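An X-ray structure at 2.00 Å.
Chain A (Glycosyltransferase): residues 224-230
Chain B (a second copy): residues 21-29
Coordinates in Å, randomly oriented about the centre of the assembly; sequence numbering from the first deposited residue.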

# COMPACT_ATOMS: atom_id res chain seq x y z
N MET A 224 -15.58 11.67 2.22
CA MET A 224 -14.18 11.32 1.98
C MET A 224 -13.83 11.51 0.57
O MET A 224 -14.61 11.21 -0.30
N ARG A 225 -12.66 12.03 0.33
CA ARG A 225 -12.16 12.13 -1.03
C ARG A 225 -11.59 10.74 -1.51
O ARG A 225 -10.36 10.53 -1.59
N HIS A 226 -12.53 9.88 -1.91
CA HIS A 226 -12.27 8.44 -2.17
C HIS A 226 -11.19 8.20 -3.18
O HIS A 226 -11.17 8.81 -4.27
N LEU A 227 -10.19 7.42 -2.73
CA LEU A 227 -9.12 6.92 -3.58
C LEU A 227 -9.48 5.51 -4.16
O LEU A 227 -9.73 4.56 -3.38
N PRO A 228 -9.59 5.40 -5.52
CA PRO A 228 -9.98 4.13 -6.14
C PRO A 228 -8.74 3.24 -6.28
O PRO A 228 -7.74 3.70 -6.78
N PHE A 229 -8.76 1.99 -5.86
CA PHE A 229 -7.57 1.14 -6.03
C PHE A 229 -8.08 -0.02 -6.84
O PHE A 229 -9.20 -0.41 -6.64
N ASN A 230 -7.31 -0.59 -7.74
CA ASN A 230 -7.81 -1.79 -8.47
C ASN A 230 -6.73 -2.86 -8.60
O ASN A 230 -6.58 -3.52 -9.67
N ALA B 21 5.96 6.05 -0.11
CA ALA B 21 5.02 5.97 -1.23
C ALA B 21 3.57 5.98 -0.86
O ALA B 21 2.77 6.79 -1.42
N TRP B 22 3.16 5.08 0.02
CA TRP B 22 1.78 5.07 0.41
C TRP B 22 1.27 6.31 1.19
O TRP B 22 0.10 6.70 0.99
N ALA B 23 2.10 6.88 2.08
CA ALA B 23 1.79 8.18 2.77
C ALA B 23 1.54 9.27 1.71
O ALA B 23 0.52 9.94 1.77
N LEU B 24 2.41 9.37 0.73
CA LEU B 24 2.20 10.29 -0.38
C LEU B 24 0.91 9.99 -1.18
O LEU B 24 0.15 10.93 -1.59
N THR B 25 0.65 8.70 -1.40
CA THR B 25 -0.58 8.31 -2.11
C THR B 25 -1.86 8.72 -1.34
O THR B 25 -2.78 9.26 -1.94
N THR B 26 -1.90 8.51 -0.04
CA THR B 26 -3.16 8.71 0.66
C THR B 26 -3.40 10.19 1.02
O THR B 26 -4.50 10.57 1.42
N ALA B 27 -2.34 10.97 0.93
CA ALA B 27 -2.45 12.43 0.98
C ALA B 27 -2.91 13.01 -0.37
O ALA B 27 -3.29 14.17 -0.41
N GLY B 28 -2.85 12.24 -1.48
CA GLY B 28 -3.56 12.60 -2.74
C GLY B 28 -2.64 12.74 -3.93
O GLY B 28 -3.06 13.00 -5.11
N HIS B 29 -1.35 12.55 -3.67
CA HIS B 29 -0.43 12.72 -4.73
C HIS B 29 -0.43 11.49 -5.60
O HIS B 29 -0.83 10.43 -5.12

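An extended segment of chain A sends alternate side chains, A:Arg225, A:Leu227 and A:Phe229, toward the helical stretch of chain B. B:Ala21 is out of reach of chain A, but its O accepts a hydrogen bond from B:Thr25 OG1 at 2.8 Å. The B:Trp22 CA-to-CB bond points sideways, yet the indole (chi1 -94°, between wells) extends nearer to chain A. Its edge meets the A:Phe229 ring (chi1 t), with B:Trp22 CH2 4.0 Å from A:Phe229 CD1. B:Ala23 and B:Leu24 make no contact.

B:Thr25 has chi1 m. Its CG2 lies 4.1 Å from A:Leu227 CD1, and its backbone O is closer, 3.2 Å from the same CD1. A:Leu227 is off-rotamer at chi1 (-94°), with chi2 t. The same methyl, A:Leu227 CD1, packs 3.8 Å from B:Thr26 CA. The CA-to-CB bond of B:Thr26 points away, with chi1 p; its CG2 is still 4.3 Å from A:Leu227 CD1. Its backbone O takes a hydrogen bond from water 1 at 2.7 Å; that water's O accepts one from A:Arg225 NH2 at 2.9 Å.

A:Arg225 reaches the helix end with chi1 t, chi2 t and chi3 p. Its NH2 is 3.2 Å from B:Ala27 O, but the angle is too poor for a hydrogen bond. The polar link is instead the one through water to B:Thr26 O. B:Gly28 has positive phi in a Schellman motif; its CA is 4.3 Å from A:Arg225 NH2. B:His29 stays clear.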

# COMPACT_ATOMS: atom_id res chain seq x y z
CB MET A 224 -13.86 9.88 2.48
CG MET A 224 -12.48 9.32 1.98
SD MET A 224 -12.09 7.63 2.64
CE MET A 224 -13.52 6.85 1.94
CB ARG A 225 -11.12 13.24 -1.14
CG ARG A 225 -10.52 13.43 -2.56
CD ARG A 225 -9.37 14.53 -2.63
NE ARG A 225 -8.20 14.30 -1.75
CZ ARG A 225 -7.39 15.25 -1.27
NH1 ARG A 225 -7.58 16.58 -1.53
NH2 ARG A 225 -6.36 14.92 -0.48
CB HIS A 226 -13.54 7.76 -2.59
CG HIS A 226 -13.43 6.29 -2.68
ND1 HIS A 226 -12.78 5.52 -1.73
CD2 HIS A 226 -13.89 5.42 -3.61
CE1 HIS A 226 -12.92 4.24 -2.03
NE2 HIS A 226 -13.59 4.15 -3.17
CB LEU A 227 -7.85 6.83 -2.73
CG LEU A 227 -6.88 8.02 -2.75
CD1 LEU A 227 -5.55 7.61 -2.13
CD2 LEU A 227 -6.62 8.51 -4.16
CB PRO A 228 -10.49 4.52 -7.55
CG PRO A 228 -9.88 5.90 -7.85
CD PRO A 228 -9.28 6.45 -6.53
CB PHE A 229 -7.13 0.66 -4.65
CG PHE A 229 -5.95 -0.29 -4.68
CD1 PHE A 229 -4.66 0.20 -4.77
CD2 PHE A 229 -6.16 -1.68 -4.55
CE1 PHE A 229 -3.57 -0.72 -4.78
CE2 PHE A 229 -5.09 -2.58 -4.53
CZ PHE A 229 -3.82 -2.11 -4.65
CB ASN A 230 -8.35 -1.45 -9.88
CG ASN A 230 -9.18 -2.59 -10.50
OD1 ASN A 230 -9.65 -3.51 -9.82
ND2 ASN A 230 -9.32 -2.55 -11.80
CB ALA B 21 5.33 4.80 -2.16
CB TRP B 22 1.44 3.82 1.21
CG TRP B 22 0.89 2.72 0.30
CD1 TRP B 22 1.54 1.55 -0.09
CD2 TRP B 22 -0.40 2.69 -0.34
NE1 TRP B 22 0.71 0.80 -0.92
CE2 TRP B 22 -0.46 1.49 -1.12
CE3 TRP B 22 -1.51 3.55 -0.34
CZ2 TRP B 22 -1.61 1.10 -1.84
CZ3 TRP B 22 -2.67 3.18 -1.08
CH2 TRP B 22 -2.70 1.94 -1.81
CB ALA B 23 2.89 8.61 3.75
CB LEU B 24 3.39 10.27 -1.30
CG LEU B 24 4.68 10.94 -0.77
CD1 LEU B 24 5.86 10.45 -1.65
CD2 LEU B 24 4.60 12.56 -0.84
CB THR B 25 -0.54 6.80 -2.42
OG1 THR B 25 0.63 6.54 -3.24
CG2 THR B 25 -1.79 6.34 -3.20
CB THR B 26 -3.29 7.80 1.88
OG1 THR B 26 -2.18 8.00 2.77
CG2 THR B 26 -3.39 6.25 1.36
CB ALA B 27 -1.16 13.04 1.45
CB HIS B 29 0.90 13.00 -4.08
CG HIS B 29 0.80 14.10 -3.07
ND1 HIS B 29 0.62 15.42 -3.44
CD2 HIS B 29 0.81 14.08 -1.71
CE1 HIS B 29 0.54 16.17 -2.35
NE2 HIS B 29 0.67 15.38 -1.29
O HOH W 1 -6.42 12.22 0.51